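Local coordinates for protein desmoplakin (Homo sapiens, PDB 3R6N) that probably serves as a rigid structural element of the desmosome, its spectrin repeats and SH3 domain forming part of the plakin domain of this cell-adhesion protein, at residues Ala23-Met27 and Ala84-Arg88; Leu118-Lys124 and Glu312-Trp316; Ser182-Gln186 and Leu289-Lys293. All blocks are in the same frame, centred on the assembly; numbering follows the deposited sequence.

Interaction 1 (Ala23-Met27 and Ala84-Arg88); sequences AEMDM and ASFER
A helix that ends leaves carbonyls without their i+4 donors, and a neighbouring helix of the same spectrin-repeat bundle can serve them. Here Arg-88 NH2 donates to Met-25 O at 2.7 Å, with an N-H...O angle of 136°. The same NH2 lies 3.7 Å from Asp-26 OD1, a long salt bridge that adds charge attraction at the solvent side. Helix 5-24 stops just before Met-25, which is the first residue off helical phi/psi (-84/7), and Asp-26 (-111/-17) leads the chain away; 84-88 is helical throughout, inside helix 68-117. The backbones come closest at Met-25 and Arg-88, whose CA atoms are 8.2 Å apart. Arg-88 starts with chi1 t and then folds back through p at chi2 and chi3, so that one face of its guanidinium lies under Met-25 CE. Met-25 is buried and points toward the helix with rotamer p, t, m. The remaining helix of the three, 34-64, completes the packing: His-44 touches both Met-25 and Arg-88, while Ser-85 OG is hydrogen-bonded to His-48. On helix 68-117 the methionine methyl nestles against one turn, with Met-25 CE 3.7 Å from Arg-88 CB, 4.0 Å from Ser-85 CA and 3.7 Å from Ala-84 O.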
ATOM      1  N   ALA A  23      -4.003 -33.823  51.532  1.00 97.57           N
ATOM      2  CA  ALA A  23      -2.648 -33.881  51.006  1.00 96.61           C
ATOM      3  C   ALA A  23      -2.665 -34.222  49.524  1.00 95.55           C
ATOM      4  O   ALA A  23      -1.994 -33.576  48.722  1.00 93.54           O
ATOM      5  CB  ALA A  23      -1.827 -34.901  51.774  1.00 97.77           C
ATOM      6  N   GLU A  24      -3.438 -35.241  49.164  1.00114.41           N
ATOM      7  CA  GLU A  24      -3.506 -35.684  47.779  1.00113.81           C
ATOM      8  C   GLU A  24      -4.057 -34.608  46.854  1.00112.50           C
ATOM      9  O   GLU A  24      -3.543 -34.406  45.757  1.00110.47           O
ATOM     10  CB  GLU A  24      -4.343 -36.957  47.657  1.00115.14           C
ATOM     11  CG  GLU A  24      -3.696 -38.183  48.271  1.00116.09           C
ATOM     12  CD  GLU A  24      -4.541 -39.429  48.097  1.00117.66           C
ATOM     13  OE1 GLU A  24      -5.448 -39.414  47.235  1.00118.00           O
ATOM     14  OE2 GLU A  24      -4.302 -40.418  48.823  1.00118.96           O
ATOM     15  N   MET A  25      -5.105 -33.918  47.290  1.00 94.95           N
ATOM     16  CA  MET A  25      -5.718 -32.903  46.441  1.00 92.88           C
ATOM     17  C   MET A  25      -5.018 -31.549  46.522  1.00 89.95           C
ATOM     18  O   MET A  25      -5.493 -30.569  45.959  1.00 88.54           O
ATOM     19  CB  MET A  25      -7.220 -32.765  46.717  1.00 93.74           C
ATOM     20  CG  MET A  25      -7.593 -32.496  48.160  1.00 94.80           C
ATOM     21  SD  MET A  25      -9.361 -32.158  48.342  1.00 95.51           S
ATOM     22  CE  MET A  25      -9.450 -30.491  47.693  1.00 93.12           C
ATOM     23  N   ASP A  26      -3.889 -31.501  47.218  1.00 98.64           N
ATOM     24  CA  ASP A  26      -3.054 -30.304  47.228  1.00 97.18           C
ATOM     25  C   ASP A  26      -1.760 -30.574  46.479  1.00 95.38           C
ATOM     26  O   ASP A  26      -1.048 -29.650  46.089  1.00 94.08           O
ATOM     27  CB  ASP A  26      -2.748 -29.851  48.657  1.00100.16           C
ATOM     28  CG  ASP A  26      -3.843 -28.972  49.243  1.00102.45           C
ATOM     29  OD1 ASP A  26      -4.628 -28.395  48.460  1.00101.27           O
ATOM     30  OD2 ASP A  26      -3.906 -28.853  50.487  1.00105.74           O
ATOM     31  N   MET A  27      -1.462 -31.855  46.282  1.00123.33           N
ATOM     32  CA  MET A  27      -0.263 -32.261  45.561  1.00122.91           C
ATOM     33  C   MET A  27      -0.527 -32.331  44.061  1.00120.95           C
ATOM     34  O   MET A  27       0.255 -32.910  43.309  1.00121.54           O
ATOM     35  CB  MET A  27       0.244 -33.611  46.073  1.00126.30           C
ATOM     36  CG  MET A  27      -0.552 -34.811  45.588  1.00128.28           C
ATOM     37  SD  MET A  27       0.223 -36.375  46.046  1.00132.29           S
ATOM     38  CE  MET A  27      -0.949 -37.549  45.361  1.00132.21           C
ATOM     39  N   ALA A  84     -13.663 -27.726  50.894  1.00 77.20           N
ATOM     40  CA  ALA A  84     -12.505 -27.609  50.022  1.00 74.46           C
ATOM     41  C   ALA A  84     -12.677 -28.494  48.793  1.00 71.84           C
ATOM     42  O   ALA A  84     -12.286 -28.123  47.689  1.00 69.68           O
ATOM     43  CB  ALA A  84     -11.240 -27.985  50.778  1.00 75.08           C
ATOM     44  N   SER A  85     -13.264 -29.668  48.995  1.00 79.01           N
ATOM     45  CA  SER A  85     -13.492 -30.605  47.904  1.00 78.56           C
ATOM     46  C   SER A  85     -14.393 -29.990  46.838  1.00 78.14           C
ATOM     47  O   SER A  85     -14.114 -30.100  45.646  1.00 77.01           O
ATOM     48  CB  SER A  85     -14.102 -31.906  48.431  1.00 81.41           C
ATOM     49  OG  SER A  85     -14.250 -32.859  47.393  1.00 82.74           O
ATOM     50  N   PHE A  86     -15.469 -29.338  47.268  1.00 95.44           N
ATOM     51  CA  PHE A  86     -16.359 -28.660  46.334  1.00 94.92           C
ATOM     52  C   PHE A  86     -15.631 -27.559  45.573  1.00 91.81           C
ATOM     53  O   PHE A  86     -15.716 -27.478  44.348  1.00 89.60           O
ATOM     54  CB  PHE A  86     -17.574 -28.077  47.057  1.00 97.41           C
ATOM     55  CG  PHE A  86     -18.703 -29.052  47.228  1.00100.03           C
ATOM     56  CD1 PHE A  86     -18.899 -29.702  48.437  1.00102.95           C
ATOM     57  CD2 PHE A  86     -19.573 -29.318  46.181  1.00100.19           C
ATOM     58  CE1 PHE A  86     -19.939 -30.598  48.597  1.00106.23           C
ATOM     59  CE2 PHE A  86     -20.618 -30.216  46.337  1.00103.97           C
ATOM     60  CZ  PHE A  86     -20.798 -30.856  47.548  1.00106.95           C
ATOM     61  N   GLU A  87     -14.915 -26.713  46.305  1.00 96.61           N
ATOM     62  CA  GLU A  87     -14.227 -25.578  45.705  1.00 95.02           C
ATOM     63  C   GLU A  87     -13.146 -26.020  44.731  1.00 91.54           C
ATOM     64  O   GLU A  87     -12.800 -25.281  43.813  1.00 89.28           O
ATOM     65  CB  GLU A  87     -13.644 -24.675  46.791  1.00 97.42           C
ATOM     66  CG  GLU A  87     -14.711 -24.012  47.646  1.00101.32           C
ATOM     67  CD  GLU A  87     -14.183 -23.495  48.973  1.00105.14           C
ATOM     68  OE1 GLU A  87     -14.998 -22.974  49.766  1.00109.23           O
ATOM     69  OE2 GLU A  87     -12.961 -23.613  49.225  1.00104.71           O
ATOM     70  N   ARG A  88     -12.618 -27.223  44.929  1.00 85.79           N
ATOM     71  CA  ARG A  88     -11.613 -27.775  44.024  1.00 83.55           C
ATOM     72  C   ARG A  88     -12.273 -28.204  42.719  1.00 82.39           C
ATOM     73  O   ARG A  88     -11.782 -27.904  41.628  1.00 80.13           O
ATOM     74  CB  ARG A  88     -10.880 -28.953  44.679  1.00 84.86           C
ATOM     75  CG  ARG A  88     -10.144 -29.881  43.715  1.00 84.45           C
ATOM     76  CD  ARG A  88      -9.006 -29.183  42.981  1.00 82.00           C
ATOM     77  NE  ARG A  88      -7.765 -29.126  43.755  1.00 81.72           N
ATOM     78  CZ  ARG A  88      -7.406 -28.104  44.529  1.00 81.80           C
ATOM     79  NH1 ARG A  88      -8.196 -27.042  44.649  1.00 82.16           N
ATOM     80  NH2 ARG A  88      -6.256 -28.144  45.188  1.00 82.46           N
TER

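Interaction 2 (Leu118-Lys124 and Glu312-Trp316); sequences LYDWSDK and ERSKW
Where an SH3 domain rests on a spectrin repeat, the join may be made by loops meeting loops, and this contact is such a case. The segment 312-316 is a turn leading into strand 315-319 of the SH3 domain; 118-124 is irregular chain between helices 68-117 and 130-161. Beyond Glu-312, Arg-313 (phi/psi -77/2) directs its side chain toward the other loop, with chi1 m, chi2 t and chi3 p. Its NH2 reaches 3.9 Å from Asp-120 OD1, a long salt bridge, and Lys-124 NZ stands 3.7 Å from the same NH2, so like charges crowd near the guanidinium edge. Pro-276 packs on the arginine as well. Ser-314 (-125/-27) follows, its CA 5.6 Å from that of Leu-118, the nearest backbone approach; its CB meets Leu-118 CD2 at 4.1 Å, and its backbone bonds to Ser-330. Lys-315 and Trp-316 then take extended angles, and Trp-316 pairs with Val-328 in the sheet. No hydrogen bond joins the two segments. The 118-124 loop is instead shaped internally by an Asx turn: Asp-120, chi1 t, receives Ser-122 N at OD1 over 3.1 Å, and Ser-122 OG donates to that same OD1 at 2.8 Å.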
ATOM      1  N   LEU A 118       0.899 -15.961   4.013  1.00 71.98           N
ATOM      2  CA  LEU A 118       1.178 -16.665   2.762  1.00 72.91           C
ATOM      3  C   LEU A 118       0.668 -15.939   1.520  1.00 72.56           C
ATOM      4  O   LEU A 118       0.833 -16.430   0.404  1.00 73.32           O
ATOM      5  CB  LEU A 118       0.574 -18.068   2.800  1.00 74.55           C
ATOM      6  CG  LEU A 118       1.212 -19.066   3.762  1.00 75.72           C
ATOM      7  CD1 LEU A 118       0.428 -20.366   3.775  1.00 77.27           C
ATOM      8  CD2 LEU A 118       2.664 -19.312   3.384  1.00 79.10           C
ATOM      9  N   TYR A 119       0.044 -14.781   1.709  1.00 65.42           N
ATOM     10  CA  TYR A 119      -0.488 -14.011   0.591  1.00 66.07           C
ATOM     11  C   TYR A 119       0.630 -13.500  -0.308  1.00 64.41           C
ATOM     12  O   TYR A 119       1.721 -13.189   0.161  1.00 63.27           O
ATOM     13  CB  TYR A 119      -1.331 -12.840   1.094  1.00 67.41           C
ATOM     14  CG  TYR A 119      -2.247 -12.260   0.041  1.00 67.03           C
ATOM     15  CD1 TYR A 119      -3.392 -12.937  -0.351  1.00 69.31           C
ATOM     16  CD2 TYR A 119      -1.971 -11.037  -0.554  1.00 66.36           C
ATOM     17  CE1 TYR A 119      -4.234 -12.420  -1.311  1.00 73.80           C
ATOM     18  CE2 TYR A 119      -2.810 -10.508  -1.514  1.00 67.88           C
ATOM     19  CZ  TYR A 119      -3.941 -11.205  -1.890  1.00 73.07           C
ATOM     20  OH  TYR A 119      -4.786 -10.690  -2.849  1.00 78.40           O
ATOM     21  N   ASP A 120       0.349 -13.417  -1.606  1.00 82.86           N
ATOM     22  CA  ASP A 120       1.323 -12.949  -2.591  1.00 81.78           C
ATOM     23  C   ASP A 120       1.097 -11.476  -2.937  1.00 81.16           C
ATOM     24  O   ASP A 120       0.049 -11.113  -3.470  1.00 82.95           O
ATOM     25  CB  ASP A 120       1.243 -13.814  -3.853  1.00 83.02           C
ATOM     26  CG  ASP A 120       2.240 -13.398  -4.915  1.00 82.56           C
ATOM     27  OD1 ASP A 120       3.251 -12.754  -4.562  1.00 81.89           O
ATOM     28  OD2 ASP A 120       2.013 -13.722  -6.103  1.00 83.49           O
ATOM     29  N   TRP A 121       2.079 -10.631  -2.630  1.00 68.44           N
ATOM     30  CA  TRP A 121       1.955  -9.190  -2.866  1.00 62.43           C
ATOM     31  C   TRP A 121       2.843  -8.690  -4.001  1.00 61.73           C
ATOM     32  O   TRP A 121       3.037  -7.481  -4.163  1.00 61.13           O
ATOM     33  CB  TRP A 121       2.276  -8.395  -1.601  1.00 67.16           C
ATOM     34  CG  TRP A 121       1.243  -8.507  -0.530  1.00 62.88           C
ATOM     35  CD1 TRP A 121       1.352  -9.193   0.646  1.00 62.53           C
ATOM     36  CD2 TRP A 121      -0.060  -7.912  -0.528  1.00 65.73           C
ATOM     37  NE1 TRP A 121       0.197  -9.062   1.379  1.00 62.61           N
ATOM     38  CE2 TRP A 121      -0.686  -8.282   0.680  1.00 65.08           C
ATOM     39  CE3 TRP A 121      -0.760  -7.104  -1.430  1.00 68.32           C
ATOM     40  CZ2 TRP A 121      -1.974  -7.875   1.006  1.00 67.04           C
ATOM     41  CZ3 TRP A 121      -2.044  -6.700  -1.100  1.00 71.08           C
ATOM     42  CH2 TRP A 121      -2.636  -7.088   0.107  1.00 70.25           C
ATOM     43  N   SER A 122       3.385  -9.617  -4.782  1.00 67.16           N
ATOM     44  CA  SER A 122       4.235  -9.264  -5.914  1.00 67.29           C
ATOM     45  C   SER A 122       3.404  -8.668  -7.043  1.00 60.79           C
ATOM     46  O   SER A 122       2.218  -8.375  -6.873  1.00 61.51           O
ATOM     47  CB  SER A 122       4.953 -10.499  -6.444  1.00 63.10           C
ATOM     48  OG  SER A 122       4.029 -11.451  -6.941  1.00 69.81           O
ATOM     49  N   ASP A 123       4.037  -8.488  -8.197  1.00 93.60           N
ATOM     50  CA  ASP A 123       3.351  -7.982  -9.379  1.00 93.83           C
ATOM     51  C   ASP A 123       2.459  -9.033 -10.037  1.00 95.55           C
ATOM     52  O   ASP A 123       1.544  -8.693 -10.785  1.00 97.15           O
ATOM     53  CB  ASP A 123       4.365  -7.442 -10.388  1.00 93.45           C
ATOM     54  CG  ASP A 123       5.313  -8.514 -10.898  1.00 94.95           C
ATOM     55  OD1 ASP A 123       5.612  -8.520 -12.115  1.00 95.64           O
ATOM     56  OD2 ASP A 123       5.763  -9.352 -10.084  1.00 96.16           O
ATOM     57  N   LYS A 124       2.728 -10.304  -9.759  1.00 80.84           N
ATOM     58  CA  LYS A 124       1.927 -11.396 -10.304  1.00 82.77           C
ATOM     59  C   LYS A 124       0.496 -11.378  -9.768  1.00 84.74           C
ATOM     60  O   LYS A 124      -0.403 -11.966 -10.367  1.00 87.68           O
ATOM     61  CB  LYS A 124       2.562 -12.747  -9.976  1.00 83.51           C
ATOM     62  CG  LYS A 124       3.980 -12.946 -10.488  1.00 84.32           C
ATOM     63  CD  LYS A 124       4.579 -14.216  -9.878  1.00 86.76           C
ATOM     64  CE  LYS A 124       6.041 -14.412 -10.256  1.00 90.13           C
ATOM     65  NZ  LYS A 124       6.638 -15.566  -9.513  1.00 92.83           N
ATOM     66  N   GLU A 312      11.807 -17.953   0.455  1.00108.95           N
ATOM     67  CA  GLU A 312      10.607 -18.169   1.238  1.00104.61           C
ATOM     68  C   GLU A 312       9.679 -16.984   1.020  1.00 98.20           C
ATOM     69  O   GLU A 312      10.035 -15.848   1.324  1.00 97.28           O
ATOM     70  CB  GLU A 312      10.980 -18.274   2.715  1.00107.66           C
ATOM     71  CG  GLU A 312       9.829 -18.631   3.638  1.00105.18           C
ATOM     72  CD  GLU A 312       9.562 -20.118   3.687  1.00108.10           C
ATOM     73  OE1 GLU A 312      10.525 -20.898   3.505  1.00113.46           O
ATOM     74  OE2 GLU A 312       8.389 -20.504   3.901  1.00105.95           O
ATOM     75  N   ARG A 313       8.488 -17.246   0.492  1.00115.90           N
ATOM     76  CA  ARG A 313       7.566 -16.170   0.141  1.00111.03           C
ATOM     77  C   ARG A 313       6.858 -15.584   1.360  1.00109.57           C
ATOM     78  O   ARG A 313       6.026 -14.686   1.230  1.00106.61           O
ATOM     79  CB  ARG A 313       6.538 -16.658  -0.881  1.00109.04           C
ATOM     80  CG  ARG A 313       7.149 -17.386  -2.065  1.00111.11           C
ATOM     81  CD  ARG A 313       6.088 -17.761  -3.090  1.00109.17           C
ATOM     82  NE  ARG A 313       5.719 -16.633  -3.943  1.00106.24           N
ATOM     83  CZ  ARG A 313       6.091 -16.504  -5.213  1.00106.55           C
ATOM     84  NH1 ARG A 313       6.838 -17.438  -5.786  1.00109.83           N
ATOM     85  NH2 ARG A 313       5.710 -15.443  -5.913  1.00104.27           N
ATOM     86  N   SER A 314       7.199 -16.090   2.541  1.00 80.17           N
ATOM     87  CA  SER A 314       6.572 -15.643   3.782  1.00 80.00           C
ATOM     88  C   SER A 314       7.581 -15.161   4.828  1.00 82.28           C
ATOM     89  O   SER A 314       7.247 -14.343   5.684  1.00 81.66           O
ATOM     90  CB  SER A 314       5.688 -16.750   4.362  1.00 82.20           C
ATOM     91  OG  SER A 314       6.389 -17.977   4.426  1.00 85.65           O
ATOM     92  N   LYS A 315       8.806 -15.677   4.764  1.00 74.47           N
ATOM     93  CA  LYS A 315       9.877 -15.221   5.645  1.00 77.88           C
ATOM     94  C   LYS A 315      11.123 -14.848   4.856  1.00 80.36           C
ATOM     95  O   LYS A 315      11.650 -15.647   4.082  1.00 83.43           O
ATOM     96  CB  LYS A 315      10.226 -16.276   6.701  1.00 82.95           C
ATOM     97  CG  LYS A 315       9.291 -16.279   7.900  1.00 82.63           C
ATOM     98  CD  LYS A 315       9.926 -16.943   9.112  1.00 86.90           C
ATOM     99  CE  LYS A 315       9.166 -16.589  10.390  1.00 85.74           C
ATOM    100  NZ  LYS A 315       9.984 -16.800  11.622  1.00 88.14           N
ATOM    101  N   TRP A 316      11.595 -13.624   5.057  1.00 63.66           N
ATOM    102  CA  TRP A 316      12.787 -13.155   4.370  1.00 65.06           C
ATOM    103  C   TRP A 316      13.959 -13.042   5.323  1.00 67.96           C
ATOM    104  O   TRP A 316      13.806 -12.573   6.448  1.00 66.86           O
ATOM    105  CB  TRP A 316      12.526 -11.798   3.725  1.00 61.25           C
ATOM    106  CG  TRP A 316      11.559 -11.866   2.598  1.00 58.34           C
ATOM    107  CD1 TRP A 316      11.079 -12.992   2.000  1.00 57.60           C
ATOM    108  CD2 TRP A 316      10.954 -10.761   1.920  1.00 53.85           C
ATOM    109  NE1 TRP A 316      10.209 -12.657   0.995  1.00 52.99           N
ATOM    110  CE2 TRP A 316      10.114 -11.293   0.925  1.00 50.72           C
ATOM    111  CE3 TRP A 316      11.043  -9.374   2.058  1.00 52.66           C
ATOM    112  CZ2 TRP A 316       9.365 -10.488   0.074  1.00 46.80           C
ATOM    113  CZ3 TRP A 316      10.297  -8.577   1.211  1.00 48.59           C
ATOM    114  CH2 TRP A 316       9.469  -9.136   0.232  1.00 46.44           C
TER

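Interaction 3 (Ser182-Gln186 and Leu289-Lys293); sequences SWILQ and LCDYK
At 182-186, helix 167-225 offers two side chains, about one turn apart, to the SH3 domain. Ser-182 begins this regular helical segment, and its carbonyl accepts from Gln-186 N at 3.2 Å. The CA-to-CB bond of Trp-183 points sideways, and chi1 t with chi2 -123° brings the indole up to 289-293. Its CH2 comes 3.6 Å from Tyr-292 CD1; the two six-membered rings have centroids 5.4 Å apart and planes at 56°, an oblique aromatic pair. Trp-183 CZ3 lies 4.1 Å from Cys-290 SG, an oblique sulfur-aromatic contact, and 4.0 Å from Asp-291 O, near the ring plane. Ile-184 turns into the bundle against Ile-109 and Cys-112 of helix 68-117. One turn on from Ser-182, Gln-186 points toward the SH3 chain with m, m rotamers, placing OE1 3.3 Å from Cys-290 CB. CA separations are 6.3 Å for Gln-186 and Cys-290 but 8.4 Å for Trp-183 and Tyr-292. Cys-290 is extended (-162/159), and strand 292-294 starts just beyond. Pro-329 also packs on both aromatic residues. No hydrogen bond crosses between the segments, while Trp-183 NE1 bonds to Glu-113; cohesion therefore comes from van der Waals contact, shared between the aromatic-sulfur cluster and Gln-186 against Cys-290.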
ATOM      1  N   SER A 182      -2.412  -8.742  19.229  1.00 69.77           N
ATOM      2  CA  SER A 182      -1.704  -7.515  18.885  1.00 73.13           C
ATOM      3  C   SER A 182      -0.991  -7.653  17.546  1.00 70.58           C
ATOM      4  O   SER A 182      -0.919  -6.699  16.767  1.00 72.51           O
ATOM      5  CB  SER A 182      -0.705  -7.143  19.979  1.00 77.40           C
ATOM      6  OG  SER A 182      -1.377  -6.633  21.115  1.00 82.40           O
ATOM      7  N   TRP A 183      -0.477  -8.853  17.288  1.00 63.26           N
ATOM      8  CA  TRP A 183       0.265  -9.134  16.066  1.00 61.61           C
ATOM      9  C   TRP A 183      -0.651  -9.198  14.838  1.00 60.83           C
ATOM     10  O   TRP A 183      -0.295  -8.690  13.773  1.00 61.21           O
ATOM     11  CB  TRP A 183       1.090 -10.414  16.228  1.00 59.63           C
ATOM     12  CG  TRP A 183       1.716 -10.928  14.965  1.00 61.37           C
ATOM     13  CD1 TRP A 183       1.541 -12.165  14.413  1.00 60.64           C
ATOM     14  CD2 TRP A 183       2.616 -10.226  14.096  1.00 61.67           C
ATOM     15  NE1 TRP A 183       2.273 -12.277  13.256  1.00 60.63           N
ATOM     16  CE2 TRP A 183       2.942 -11.101  13.037  1.00 60.87           C
ATOM     17  CE3 TRP A 183       3.175  -8.943  14.108  1.00 63.46           C
ATOM     18  CZ2 TRP A 183       3.804 -10.735  12.003  1.00 61.26           C
ATOM     19  CZ3 TRP A 183       4.031  -8.582  13.076  1.00 63.70           C
ATOM     20  CH2 TRP A 183       4.336  -9.476  12.040  1.00 62.34           C
ATOM     21  N   ILE A 184      -1.833  -9.792  14.982  1.00 59.90           N
ATOM     22  CA  ILE A 184      -2.775  -9.847  13.865  1.00 60.51           C
ATOM     23  C   ILE A 184      -3.234  -8.450  13.421  1.00 62.01           C
ATOM     24  O   ILE A 184      -3.516  -8.230  12.246  1.00 62.72           O
ATOM     25  CB  ILE A 184      -4.009 -10.724  14.180  1.00 61.02           C
ATOM     26  CG1 ILE A 184      -4.743 -11.100  12.891  1.00 63.11           C
ATOM     27  CG2 ILE A 184      -4.951 -10.009  15.130  1.00 61.59           C
ATOM     28  CD1 ILE A 184      -3.926 -11.950  11.952  1.00 61.98           C
ATOM     29  N   LEU A 185      -3.303  -7.513  14.366  1.00 57.05           N
ATOM     30  CA  LEU A 185      -3.703  -6.141  14.069  1.00 60.04           C
ATOM     31  C   LEU A 185      -2.565  -5.389  13.389  1.00 61.15           C
ATOM     32  O   LEU A 185      -2.787  -4.451  12.623  1.00 63.22           O
ATOM     33  CB  LEU A 185      -4.085  -5.413  15.355  1.00 63.59           C
ATOM     34  CG  LEU A 185      -5.141  -6.081  16.237  1.00 62.96           C
ATOM     35  CD1 LEU A 185      -5.185  -5.435  17.621  1.00 65.64           C
ATOM     36  CD2 LEU A 185      -6.505  -6.040  15.560  1.00 62.90           C
ATOM     37  N   GLN A 186      -1.340  -5.793  13.691  1.00 59.08           N
ATOM     38  CA  GLN A 186      -0.182  -5.183  13.062  1.00 60.25           C
ATOM     39  C   GLN A 186      -0.165  -5.568  11.595  1.00 57.99           C
ATOM     40  O   GLN A 186       0.125  -4.748  10.726  1.00 59.53           O
ATOM     41  CB  GLN A 186       1.105  -5.639  13.746  1.00 59.95           C
ATOM     42  CG  GLN A 186       1.341  -4.979  15.081  1.00 63.73           C
ATOM     43  CD  GLN A 186       1.347  -3.467  14.987  1.00 69.33           C
ATOM     44  OE1 GLN A 186       2.278  -2.870  14.443  1.00 70.56           O
ATOM     45  NE2 GLN A 186       0.302  -2.836  15.516  1.00 68.80           N
ATOM     46  N   LEU A 289       6.985  -2.106   7.908  1.00 60.77           N
ATOM     47  CA  LEU A 289       5.644  -1.537   7.933  1.00 60.71           C
ATOM     48  C   LEU A 289       5.103  -1.493   9.359  1.00 64.12           C
ATOM     49  O   LEU A 289       4.181  -0.734   9.661  1.00 66.00           O
ATOM     50  CB  LEU A 289       4.701  -2.339   7.032  1.00 59.28           C
ATOM     51  CG  LEU A 289       4.991  -2.368   5.526  1.00 56.38           C
ATOM     52  CD1 LEU A 289       3.940  -3.179   4.761  1.00 55.71           C
ATOM     53  CD2 LEU A 289       5.091  -0.956   4.967  1.00 55.82           C
ATOM     54  N   CYS A 290       5.695  -2.304  10.230  1.00 65.82           N
ATOM     55  CA  CYS A 290       5.247  -2.425  11.610  1.00 69.72           C
ATOM     56  C   CYS A 290       6.338  -3.048  12.472  1.00 71.66           C
ATOM     57  O   CYS A 290       7.230  -3.718  11.960  1.00 70.45           O
ATOM     58  CB  CYS A 290       4.022  -3.318  11.663  1.00 71.43           C
ATOM     59  SG  CYS A 290       4.403  -4.982  11.103  1.00 69.64           S
ATOM     60  N   ASP A 291       6.263  -2.835  13.782  1.00 76.94           N
ATOM     61  CA  ASP A 291       7.196  -3.478  14.699  1.00 79.84           C
ATOM     62  C   ASP A 291       7.082  -4.989  14.619  1.00 80.40           C
ATOM     63  O   ASP A 291       5.993  -5.554  14.724  1.00 81.36           O
ATOM     64  CB  ASP A 291       6.954  -3.042  16.147  1.00 84.50           C
ATOM     65  CG  ASP A 291       7.251  -1.580  16.377  1.00 84.89           C
ATOM     66  OD1 ASP A 291       8.038  -0.997  15.602  1.00 82.02           O
ATOM     67  OD2 ASP A 291       6.689  -1.018  17.339  1.00 88.69           O
ATOM     68  N   TYR A 292       8.223  -5.636  14.426  1.00 68.71           N
ATOM     69  CA  TYR A 292       8.310  -7.078  14.570  1.00 70.45           C
ATOM     70  C   TYR A 292       9.460  -7.446  15.496  1.00 75.20           C
ATOM     71  O   TYR A 292      10.589  -6.962  15.339  1.00 69.20           O
ATOM     72  CB  TYR A 292       8.471  -7.778  13.219  1.00 67.22           C
ATOM     73  CG  TYR A 292       8.644  -9.272  13.357  1.00 69.26           C
ATOM     74  CD1 TYR A 292       7.550 -10.105  13.572  1.00 70.31           C
ATOM     75  CD2 TYR A 292       9.902  -9.850  13.300  1.00 70.60           C
ATOM     76  CE1 TYR A 292       7.705 -11.475  13.718  1.00 72.14           C
ATOM     77  CE2 TYR A 292      10.066 -11.220  13.444  1.00 72.42           C
ATOM     78  CZ  TYR A 292       8.965 -12.027  13.652  1.00 72.18           C
ATOM     79  OH  TYR A 292       9.125 -13.388  13.794  1.00 72.55           O
ATOM     80  N   LYS A 293       9.164  -8.317  16.457  1.00 80.80           N
ATOM     81  CA  LYS A 293      10.155  -8.730  17.444  1.00 85.64           C
ATOM     82  C   LYS A 293      10.087 -10.231  17.741  1.00 84.30           C
ATOM     83  O   LYS A 293       9.009 -10.780  18.007  1.00 83.35           O
ATOM     84  CB  LYS A 293       9.981  -7.903  18.724  1.00 89.66           C
ATOM     85  CG  LYS A 293       9.955  -8.680  20.017  1.00 91.92           C
ATOM     86  CD  LYS A 293       8.542  -8.796  20.603  1.00 91.61           C
ATOM     87  CE  LYS A 293       7.845  -7.443  20.731  1.00 93.74           C
ATOM     88  NZ  LYS A 293       6.447  -7.581  21.245  1.00 94.73           N
TER

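How the interactions relate
The three contacts show how an elongated, largely helical chain uses both bundle packing and domain docking. Interaction 1 closes first along the sequence and joins helices 5-24 and 68-117, with its centre about 57 Å from that of the chain. Helix 68-117 then runs to the loop of interaction 2, whose centre is about 53 Å away. Interaction 3, about 43 Å from interaction 1 between centres, is nested within the loop that interaction 2 closes. Interactions 2 and 3 both seat the SH3 domain on the spectrin repeats; their centres are about 17 Å apart, and Lys-315 NZ packs 4.1 Å from Tyr-292 OH. Such two-point docking is consistent with the rigidity of this fragment.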